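Local coordinates for protein STU0660 (Streptococcus thermophilus, PDB 3ZTH) that takes part in CRISPR-mediated bacterial immunity as a large Csn2 protein, binds magnesium and probably binds DNA as a tetramer, at residues E213-T216 against I217-R220; E173-N177 against I178-S182; P148-L151 against D152-L155. All coordinates share one frame; numbering follows the deposited sequence.

Overall arrangement
Three local contacts sit at the starts of two helices and within a third of one Csn2 chain. Along the sequence contact 3 comes first, at the start of helix 151-157, then contact 2, at the start of helix 177-192, and last contact 1, within helix 212-228. Contacts 1 and 2 have centres about 13 Å apart and touch, so helix 177-192 packs on helix 212-228, the crossover between strands 199-204 and 232-237. Contact 3 stands apart, its centre about 38 Å from that of contact 1 and about 30 Å from that of contact 2. Contacts 1 and 2 both touch the second subunit and contacts 2 and 3 the third, which links these helices to the four-chain assembly.

Contact 1: residues E213-T216 against I217-R220; sequences ESYT and IFYR
Tyr215 and Phe218 meet at an oblique angle on one side of helix 212-228, their ring planes inclined by 55° and their centroids 5.3 Å apart. Phe218 CD2 lies over one face of the tyrosine ring, displaced toward its rim, and comes within 3.7 Å of Tyr215 CE1. Both side chains leave the backbone with CG anti to N (chi1 -172° in Tyr215, 158° in Phe218), which brings rings three residues apart together. At its own edge, in plane, the phenylalanine ring faces Tyr215 O. That carbonyl oxygen is held by the backbone N of Tyr219, 2.7 Å away, while Tyr219 CB brushes Tyr215 CE2 at 4.1 Å. Elsewhere on the helix, Thr216 and Arg220 run side by side in the same direction, with the methyl CG2 of Thr216 3.8 Å from Arg220 NE. The threonine hydroxyl turns back to Glu212 O and also bonds Arg306 of the second subunit. Within the fold, helix 212-228 is the crossover of a beta-alpha-beta unit between strands 199-204 and 232-237; Phe218 packs on Ile178, Leu181 and Leu185 of helix 177-192, whereas Tyr215 meets Tyr243 edge-to-face.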
ATOM      1  N   GLU A 213      36.339   2.351 -32.014  1.00 40.78           N
ATOM      2  CA  GLU A 213      35.753   2.800 -33.274  1.00 42.34           C
ATOM      3  C   GLU A 213      34.297   3.236 -33.101  1.00 41.05           C
ATOM      4  O   GLU A 213      33.889   4.284 -33.614  1.00 40.35           O
ATOM      5  CB  GLU A 213      35.811   1.691 -34.323  1.00 45.85           C
ATOM      6  CG  GLU A 213      37.202   1.321 -34.803  1.00 53.97           C
ATOM      7  CD  GLU A 213      38.087   0.771 -33.697  1.00 58.87           C
ATOM      8  OE1 GLU A 213      37.591  -0.041 -32.878  1.00 57.75           O
ATOM      9  OE2 GLU A 213      39.283   1.147 -33.660  1.00 63.07           O
ATOM     10  N   SER A 214      33.508   2.430 -32.398  1.00 38.53           N
ATOM     11  CA  SER A 214      32.107   2.776 -32.185  1.00 37.85           C
ATOM     12  C   SER A 214      31.997   4.068 -31.389  1.00 35.95           C
ATOM     13  O   SER A 214      31.199   4.949 -31.718  1.00 35.71           O
ATOM     14  CB  SER A 214      31.367   1.651 -31.446  1.00 38.60           C
ATOM     15  OG  SER A 214      31.100   0.549 -32.303  1.00 38.92           O
ATOM     16  N   TYR A 215      32.814   4.188 -30.350  1.00 33.57           N
ATOM     17  CA  TYR A 215      32.780   5.372 -29.515  1.00 32.21           C
ATOM     18  C   TYR A 215      32.983   6.648 -30.339  1.00 32.83           C
ATOM     19  O   TYR A 215      32.326   7.667 -30.112  1.00 32.38           O
ATOM     20  CB  TYR A 215      33.834   5.270 -28.417  1.00 29.91           C
ATOM     21  CG  TYR A 215      33.705   6.390 -27.423  1.00 30.36           C
ATOM     22  CD1 TYR A 215      32.840   6.277 -26.335  1.00 28.04           C
ATOM     23  CD2 TYR A 215      34.382   7.596 -27.607  1.00 29.42           C
ATOM     24  CE1 TYR A 215      32.649   7.329 -25.460  1.00 28.41           C
ATOM     25  CE2 TYR A 215      34.198   8.661 -26.730  1.00 29.29           C
ATOM     26  CZ  TYR A 215      33.329   8.517 -25.659  1.00 28.59           C
ATOM     27  OH  TYR A 215      33.145   9.553 -24.776  1.00 29.07           O
ATOM     28  N   THR A 216      33.898   6.581 -31.297  1.00 32.30           N
ATOM     29  CA  THR A 216      34.179   7.703 -32.181  1.00 32.61           C
ATOM     30  C   THR A 216      32.882   8.101 -32.924  1.00 33.41           C
ATOM     31  O   THR A 216      32.595   9.284 -33.119  1.00 32.00           O
ATOM     32  CB  THR A 216      35.280   7.294 -33.183  1.00 32.72           C
ATOM     33  OG1 THR A 216      36.488   7.030 -32.459  1.00 33.46           O
ATOM     34  CG2 THR A 216      35.528   8.376 -34.224  1.00 29.10           C
ATOM     35  N   ILE A 217      32.102   7.107 -33.335  1.00 32.30           N
ATOM     36  CA  ILE A 217      30.845   7.371 -34.020  1.00 33.19           C
ATOM     37  C   ILE A 217      29.887   8.092 -33.060  1.00 33.49           C
ATOM     38  O   ILE A 217      29.244   9.089 -33.419  1.00 33.73           O
ATOM     39  CB  ILE A 217      30.198   6.046 -34.510  1.00 33.05           C
ATOM     40  CG1 ILE A 217      31.038   5.461 -35.647  1.00 30.52           C
ATOM     41  CG2 ILE A 217      28.756   6.287 -34.950  1.00 28.54           C
ATOM     42  CD1 ILE A 217      30.540   4.110 -36.156  1.00 30.46           C
ATOM     43  N   PHE A 218      29.804   7.577 -31.838  1.00 32.82           N
ATOM     44  CA  PHE A 218      28.959   8.153 -30.794  1.00 30.64           C
ATOM     45  C   PHE A 218      29.384   9.583 -30.459  1.00 30.39           C
ATOM     46  O   PHE A 218      28.545  10.471 -30.286  1.00 29.03           O
ATOM     47  CB  PHE A 218      29.043   7.283 -29.538  1.00 32.33           C
ATOM     48  CG  PHE A 218      28.683   8.001 -28.271  1.00 33.48           C
ATOM     49  CD1 PHE A 218      27.353   8.210 -27.926  1.00 33.72           C
ATOM     50  CD2 PHE A 218      29.683   8.493 -27.430  1.00 34.83           C
ATOM     51  CE1 PHE A 218      27.019   8.900 -26.762  1.00 34.28           C
ATOM     52  CE2 PHE A 218      29.363   9.183 -26.268  1.00 34.60           C
ATOM     53  CZ  PHE A 218      28.027   9.390 -25.929  1.00 34.36           C
ATOM     54  N   TYR A 219      30.692   9.800 -30.370  1.00 31.08           N
ATOM     55  CA  TYR A 219      31.232  11.118 -30.039  1.00 32.74           C
ATOM     56  C   TYR A 219      30.956  12.167 -31.113  1.00 32.31           C
ATOM     57  O   TYR A 219      30.715  13.334 -30.794  1.00 30.67           O
ATOM     58  CB  TYR A 219      32.740  11.015 -29.762  1.00 34.34           C
ATOM     59  CG  TYR A 219      33.415  12.343 -29.483  1.00 36.58           C
ATOM     60  CD1 TYR A 219      33.201  13.021 -28.281  1.00 35.60           C
ATOM     61  CD2 TYR A 219      34.266  12.921 -30.424  1.00 35.66           C
ATOM     62  CE1 TYR A 219      33.820  14.244 -28.026  1.00 34.97           C
ATOM     63  CE2 TYR A 219      34.888  14.132 -30.177  1.00 34.91           C
ATOM     64  CZ  TYR A 219      34.664  14.790 -28.979  1.00 37.55           C
ATOM     65  OH  TYR A 219      35.294  15.997 -28.743  1.00 40.41           O
ATOM     66  N   ARG A 220      31.000  11.762 -32.381  1.00 32.99           N
ATOM     67  CA  ARG A 220      30.702  12.702 -33.463  1.00 35.29           C
ATOM     68  C   ARG A 220      29.242  13.126 -33.331  1.00 33.50           C
ATOM     69  O   ARG A 220      28.900  14.292 -33.516  1.00 34.06           O
ATOM     70  CB  ARG A 220      30.926  12.064 -34.828  1.00 37.00           C
ATOM     71  CG  ARG A 220      32.378  11.834 -35.165  1.00 44.57           C
ATOM     72  CD  ARG A 220      32.524  11.137 -36.512  1.00 51.22           C
ATOM     73  NE  ARG A 220      33.905  10.723 -36.753  1.00 56.04           N
ATOM     74  CZ  ARG A 220      34.934  11.560 -36.845  1.00 58.89           C
ATOM     75  NH1 ARG A 220      34.743  12.872 -36.724  1.00 58.89           N
ATOM     76  NH2 ARG A 220      36.160  11.080 -37.036  1.00 59.63           N
TER

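Contact 2: residues E173-N177 against I178-S182; sequences EWVSN and IDKLS
Lys180 curls back from the first turn of helix 177-192 to the loop before it, and its path can be followed atom by atom. CB lies 3.2 Å from Asn177 O, and CG passes Val175 CG1 at 4.1 Å. The chain then bends at its third and fourth torsions (chi3 -110°, chi4 -83°), carrying CE round to within 3.6 Å of Val175 O. At the tip, NZ donates a 2.9 Å hydrogen bond to Val175 O, approaching in the carbonyl plane. The ammonium group also makes cation-pi contacts with Phe172 and Phe83, so this buried charge is probably stabilised by a backbone carbonyl and two aromatic rings, among other partners. Asn177 runs alongside the lysine, pointing the same way, and its amide nitrogen is bonded to Phe209 O.

Val175 comes in from the loop with its CG1 branch 3.6 Å from Asp179 CB, the two side chains crossing at a slant. Ser176 is the N-cap residue, and its carbonyl oxygen receives Lys180 N at 2.9 Å. One water accepts from Ser176 N and donates to Asp179 OD2, 2.7 Å from each, and so bridges the cap residue to the first turn. At the far end of the turn, Ser182 OG and Ser182 N reach Ile178 O from opposite faces of its plane.

Val175 and Asp179 border Val140 of the third subunit. Within the chain, Asn177 and Leu181 pack on Phe83 of helix 83-89, Leu181 also reaches Leu86 there and Ile206 and Ile210 of a loop, and helix 212-228 is a further neighbour.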
ATOM      1  N   GLU A 173      18.190  -5.344 -25.129  1.00 36.41           N
ATOM      2  CA  GLU A 173      19.497  -5.829 -24.717  1.00 37.13           C
ATOM      3  C   GLU A 173      20.326  -6.371 -25.866  1.00 36.29           C
ATOM      4  O   GLU A 173      21.543  -6.198 -25.899  1.00 36.28           O
ATOM      5  CB  GLU A 173      19.343  -6.911 -23.644  1.00 39.07           C
ATOM      6  CG  GLU A 173      18.676  -6.420 -22.361  1.00 44.10           C
ATOM      7  CD  GLU A 173      17.152  -6.447 -22.409  1.00 47.89           C
ATOM      8  OE1 GLU A 173      16.554  -6.001 -23.412  1.00 52.11           O
ATOM      9  OE2 GLU A 173      16.541  -6.910 -21.428  1.00 51.53           O
ATOM     10  N   TRP A 174      19.662  -7.021 -26.813  1.00 37.15           N
ATOM     11  CA  TRP A 174      20.349  -7.616 -27.954  1.00 37.60           C
ATOM     12  C   TRP A 174      20.637  -6.622 -29.069  1.00 37.62           C
ATOM     13  O   TRP A 174      21.309  -6.951 -30.052  1.00 38.68           O
ATOM     14  CB  TRP A 174      19.536  -8.804 -28.479  1.00 37.47           C
ATOM     15  CG  TRP A 174      19.449  -9.952 -27.493  1.00 36.78           C
ATOM     16  CD1 TRP A 174      18.392 -10.800 -27.317  1.00 37.74           C
ATOM     17  CD2 TRP A 174      20.479 -10.412 -26.602  1.00 36.18           C
ATOM     18  NE1 TRP A 174      18.697 -11.759 -26.380  1.00 38.11           N
ATOM     19  CE2 TRP A 174      19.972 -11.546 -25.926  1.00 38.11           C
ATOM     20  CE3 TRP A 174      21.780  -9.981 -26.314  1.00 35.25           C
ATOM     21  CZ2 TRP A 174      20.724 -12.255 -24.981  1.00 36.15           C
ATOM     22  CZ3 TRP A 174      22.525 -10.688 -25.374  1.00 35.29           C
ATOM     23  CH2 TRP A 174      21.994 -11.811 -24.720  1.00 36.28           C
ATOM     24  N   VAL A 175      20.112  -5.411 -28.918  1.00 37.04           N
ATOM     25  CA  VAL A 175      20.350  -4.353 -29.883  1.00 34.51           C
ATOM     26  C   VAL A 175      21.808  -3.978 -29.681  1.00 35.01           C
ATOM     27  O   VAL A 175      22.278  -3.894 -28.549  1.00 34.89           O
ATOM     28  CB  VAL A 175      19.462  -3.118 -29.592  1.00 34.10           C
ATOM     29  CG1 VAL A 175      19.933  -1.922 -30.403  1.00 33.72           C
ATOM     30  CG2 VAL A 175      18.011  -3.429 -29.922  1.00 32.51           C
ATOM     31  N   SER A 176      22.528  -3.785 -30.778  1.00 36.33           N
ATOM     32  CA  SER A 176      23.935  -3.411 -30.734  1.00 37.75           C
ATOM     33  C   SER A 176      24.155  -2.203 -29.807  1.00 37.76           C
ATOM     34  O   SER A 176      23.424  -1.209 -29.875  1.00 37.95           O
ATOM     35  CB  SER A 176      24.403  -3.095 -32.152  1.00 38.83           C
ATOM     36  OG  SER A 176      25.493  -2.198 -32.138  1.00 45.82           O
ATOM     37  N   ASN A 177      25.165  -2.282 -28.946  1.00 35.82           N
ATOM     38  CA  ASN A 177      25.420  -1.191 -28.013  1.00 35.16           C
ATOM     39  C   ASN A 177      25.493   0.182 -28.676  1.00 34.71           C
ATOM     40  O   ASN A 177      24.886   1.133 -28.184  1.00 33.26           O
ATOM     41  CB  ASN A 177      26.690  -1.470 -27.196  1.00 35.52           C
ATOM     42  CG  ASN A 177      26.478  -2.553 -26.146  1.00 34.96           C
ATOM     43  OD1 ASN A 177      25.361  -3.019 -25.952  1.00 38.01           O
ATOM     44  ND2 ASN A 177      27.542  -2.948 -25.464  1.00 31.11           N
ATOM     45  N   ILE A 178      26.219   0.294 -29.788  1.00 34.89           N
ATOM     46  CA  ILE A 178      26.326   1.575 -30.480  1.00 32.90           C
ATOM     47  C   ILE A 178      24.934   2.006 -30.958  1.00 34.03           C
ATOM     48  O   ILE A 178      24.610   3.193 -30.943  1.00 32.98           O
ATOM     49  CB  ILE A 178      27.327   1.499 -31.681  1.00 33.37           C
ATOM     50  CG1 ILE A 178      27.519   2.879 -32.316  1.00 29.69           C
ATOM     51  CG2 ILE A 178      26.816   0.546 -32.734  1.00 32.36           C
ATOM     52  CD1 ILE A 178      27.961   3.958 -31.355  1.00 30.19           C
ATOM     53  N   ASP A 179      24.098   1.044 -31.358  1.00 35.24           N
ATOM     54  CA  ASP A 179      22.741   1.381 -31.800  1.00 34.69           C
ATOM     55  C   ASP A 179      21.915   1.891 -30.632  1.00 33.99           C
ATOM     56  O   ASP A 179      21.071   2.779 -30.805  1.00 34.18           O
ATOM     57  CB  ASP A 179      22.022   0.178 -32.412  1.00 38.19           C
ATOM     58  CG  ASP A 179      22.576  -0.212 -33.771  1.00 41.83           C
ATOM     59  OD1 ASP A 179      22.787   0.683 -34.620  1.00 41.05           O
ATOM     60  OD2 ASP A 179      22.786  -1.422 -33.992  1.00 45.75           O
ATOM     61  N   LYS A 180      22.142   1.318 -29.450  1.00 31.56           N
ATOM     62  CA  LYS A 180      21.418   1.738 -28.255  1.00 29.97           C
ATOM     63  C   LYS A 180      21.631   3.233 -28.035  1.00 29.91           C
ATOM     64  O   LYS A 180      20.681   3.995 -27.803  1.00 28.19           O
ATOM     65  CB  LYS A 180      21.912   0.979 -27.025  1.00 30.10           C
ATOM     66  CG  LYS A 180      21.346  -0.418 -26.853  1.00 29.36           C
ATOM     67  CD  LYS A 180      21.686  -0.934 -25.453  1.00 32.14           C
ATOM     68  CE  LYS A 180      22.722  -2.050 -25.456  1.00 32.49           C
ATOM     69  NZ  LYS A 180      22.121  -3.381 -25.719  1.00 29.56           N
ATOM     70  N   LEU A 181      22.887   3.647 -28.130  1.00 29.23           N
ATOM     71  CA  LEU A 181      23.246   5.041 -27.933  1.00 30.19           C
ATOM     72  C   LEU A 181      22.675   5.909 -29.051  1.00 31.79           C
ATOM     73  O   LEU A 181      22.114   6.982 -28.795  1.00 33.23           O
ATOM     74  CB  LEU A 181      24.772   5.167 -27.870  1.00 30.70           C
ATOM     75  CG  LEU A 181      25.450   4.449 -26.689  1.00 29.48           C
ATOM     76  CD1 LEU A 181      26.946   4.391 -26.915  1.00 28.49           C
ATOM     77  CD2 LEU A 181      25.123   5.161 -25.374  1.00 25.81           C
ATOM     78  N   SER A 182      22.801   5.439 -30.288  1.00 30.42           N
ATOM     79  CA  SER A 182      22.293   6.181 -31.435  1.00 31.28           C
ATOM     80  C   SER A 182      20.791   6.432 -31.347  1.00 31.38           C
ATOM     81  O   SER A 182      20.327   7.560 -31.560  1.00 30.99           O
ATOM     82  CB  SER A 182      22.623   5.436 -32.721  1.00 29.94           C
ATOM     83  OG  SER A 182      24.023   5.320 -32.862  1.00 30.57           O
TER
HETATM   84  O   HOH W   1      21.746  -3.837 -33.413  1.00 36.82           O
HETATM   85  O   HOH W   2      28.383  -1.877 -30.498  1.00 41.37           O

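Contact 3: residues P148-L151 against D152-L155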
ATOM      1  N   PRO A 148     -13.467  10.162 -19.033  1.00 56.26           N
ATOM      2  CA  PRO A 148     -12.940  10.124 -20.397  1.00 55.39           C
ATOM      3  C   PRO A 148     -11.450   9.785 -20.461  1.00 54.72           C
ATOM      4  O   PRO A 148     -10.667  10.203 -19.603  1.00 54.21           O
ATOM      5  CB  PRO A 148     -13.242  11.525 -20.919  1.00 56.41           C
ATOM      6  CG  PRO A 148     -13.152  12.363 -19.680  1.00 57.30           C
ATOM      7  CD  PRO A 148     -13.911  11.521 -18.682  1.00 56.49           C
ATOM      8  N   LEU A 149     -11.075   9.022 -21.485  1.00 53.12           N
ATOM      9  CA  LEU A 149      -9.692   8.616 -21.701  1.00 51.29           C
ATOM     10  C   LEU A 149      -8.801   9.759 -22.161  1.00 50.11           C
ATOM     11  O   LEU A 149      -9.252  10.690 -22.822  1.00 50.12           O
ATOM     12  CB  LEU A 149      -9.626   7.496 -22.736  1.00 51.34           C
ATOM     13  CG  LEU A 149      -9.768   6.081 -22.187  1.00 53.41           C
ATOM     14  CD1 LEU A 149      -9.786   5.065 -23.319  1.00 52.74           C
ATOM     15  CD2 LEU A 149      -8.601   5.808 -21.252  1.00 54.84           C
ATOM     16  N   THR A 150      -7.530   9.684 -21.788  1.00 49.30           N
ATOM     17  CA  THR A 150      -6.552  10.686 -22.183  1.00 48.38           C
ATOM     18  C   THR A 150      -5.427   9.937 -22.886  1.00 47.93           C
ATOM     19  O   THR A 150      -5.225   8.743 -22.649  1.00 47.59           O
ATOM     20  CB  THR A 150      -5.962  11.429 -20.971  1.00 47.62           C
ATOM     21  OG1 THR A 150      -5.297  10.491 -20.118  1.00 48.64           O
ATOM     22  CG2 THR A 150      -7.055  12.138 -20.193  1.00 47.29           C
ATOM     23  N   LEU A 151      -4.699  10.629 -23.754  1.00 47.64           N
ATOM     24  CA  LEU A 151      -3.596   9.999 -24.464  1.00 46.39           C
ATOM     25  C   LEU A 151      -2.517   9.628 -23.461  1.00 45.27           C
ATOM     26  O   LEU A 151      -1.951   8.538 -23.526  1.00 44.68           O
ATOM     27  CB  LEU A 151      -3.069  10.944 -25.543  1.00 46.37           C
ATOM     28  CG  LEU A 151      -4.157  11.166 -26.605  1.00 47.81           C
ATOM     29  CD1 LEU A 151      -3.821  12.335 -27.514  1.00 46.48           C
ATOM     30  CD2 LEU A 151      -4.335   9.877 -27.403  1.00 46.77           C
ATOM     31  N   ASP A 152      -2.250  10.521 -22.514  1.00 45.16           N
ATOM     32  CA  ASP A 152      -1.256  10.232 -21.492  1.00 45.89           C
ATOM     33  C   ASP A 152      -1.587   8.885 -20.868  1.00 46.08           C
ATOM     34  O   ASP A 152      -0.707   8.076 -20.604  1.00 47.55           O
ATOM     35  CB  ASP A 152      -1.267  11.296 -20.400  1.00 46.72           C
ATOM     36  CG  ASP A 152      -0.428  10.892 -19.201  1.00 49.61           C
ATOM     37  OD1 ASP A 152       0.817  10.868 -19.312  1.00 49.54           O
ATOM     38  OD2 ASP A 152      -1.016  10.575 -18.145  1.00 52.65           O
ATOM     39  N   GLN A 153      -2.873   8.653 -20.637  1.00 46.96           N
ATOM     40  CA  GLN A 153      -3.335   7.407 -20.048  1.00 47.41           C
ATOM     41  C   GLN A 153      -3.094   6.232 -20.986  1.00 47.74           C
ATOM     42  O   GLN A 153      -2.624   5.174 -20.564  1.00 48.03           O
ATOM     43  CB  GLN A 153      -4.815   7.513 -19.716  1.00 49.40           C
ATOM     44  CG  GLN A 153      -5.407   6.247 -19.152  1.00 52.29           C
ATOM     45  CD  GLN A 153      -6.845   6.434 -18.725  1.00 55.69           C
ATOM     46  OE1 GLN A 153      -7.517   5.474 -18.347  1.00 58.95           O
ATOM     47  NE2 GLN A 153      -7.331   7.678 -18.777  1.00 54.98           N
ATOM     48  N   LEU A 154      -3.422   6.418 -22.261  1.00 47.56           N
ATOM     49  CA  LEU A 154      -3.213   5.370 -23.258  1.00 46.98           C
ATOM     50  C   LEU A 154      -1.731   5.012 -23.385  1.00 46.70           C
ATOM     51  O   LEU A 154      -1.361   3.836 -23.417  1.00 46.03           O
ATOM     52  CB  LEU A 154      -3.729   5.820 -24.627  1.00 45.96           C
ATOM     53  CG  LEU A 154      -5.155   5.443 -25.017  1.00 45.18           C
ATOM     54  CD1 LEU A 154      -5.361   5.772 -26.488  1.00 45.07           C
ATOM     55  CD2 LEU A 154      -5.391   3.956 -24.779  1.00 44.37           C
ATOM     56  N   LEU A 155      -0.888   6.034 -23.476  1.00 45.14           N
ATOM     57  CA  LEU A 155       0.543   5.817 -23.599  1.00 45.89           C
ATOM     58  C   LEU A 155       1.091   5.098 -22.374  1.00 46.87           C
ATOM     59  O   LEU A 155       2.039   4.318 -22.474  1.00 47.52           O
ATOM     60  CB  LEU A 155       1.268   7.157 -23.777  1.00 44.21           C
ATOM     61  CG  LEU A 155       1.057   7.848 -25.124  1.00 42.13           C
ATOM     62  CD1 LEU A 155       1.762   9.186 -25.146  1.00 41.43           C
ATOM     63  CD2 LEU A 155       1.586   6.955 -26.221  1.00 41.62           C
TER
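With OG1 placed between its backbone N and carbonyl carbon (chi1 61°), Thr150 turns its hydroxyl toward the first turn of helix 151-157, while Gln153 sends CG anti to N and stays extended beyond it, back along the incoming chain. The two side chains consequently cross at about a right angle. Thr150 OG1 accepts from Gln153 N at 3.1 Å, the N-H...O angle being 144°, and the same oxygen lies close to Gln153 CB. The bond is somewhat bent.

Beyond that bond, the extended glutamine crosses the side chain of Leu149, again at about a right angle. The CD2 branch of the leucine meets the flat amide end, Leu149 CD2 coming within 3.1 Å of Gln153 OE1, with NE2 a little farther off. Gln153 OE1 accepts from Asn158 of the third subunit, so the amide both lies against Leu149 and, through its oxygen, joins a neighbouring chain.

Backbone bonds close the turn behind these groups. Leu154 N binds Thr150 O at 3.0 Å, and Leu155 N binds Leu151 O at 2.7 Å in a nearly straight bond of 175°. Leu151 and Leu154 touch loosely, with CD2 of the former 4.3 Å from CD1 of the latter. Asp152 directs OD1 to Tyr92 and to a salt bridge with Arg103, tying the helix start to residues earlier in the chain; Leu151 packs on Leu115 and Val106, and Leu154 on Ile125 of the third subunit.

A threonine whose hydroxyl accepts from the backbone N-H three residues on is the classic N-cap. Here it starts helix 151-157 after the loop that follows strand 140-146.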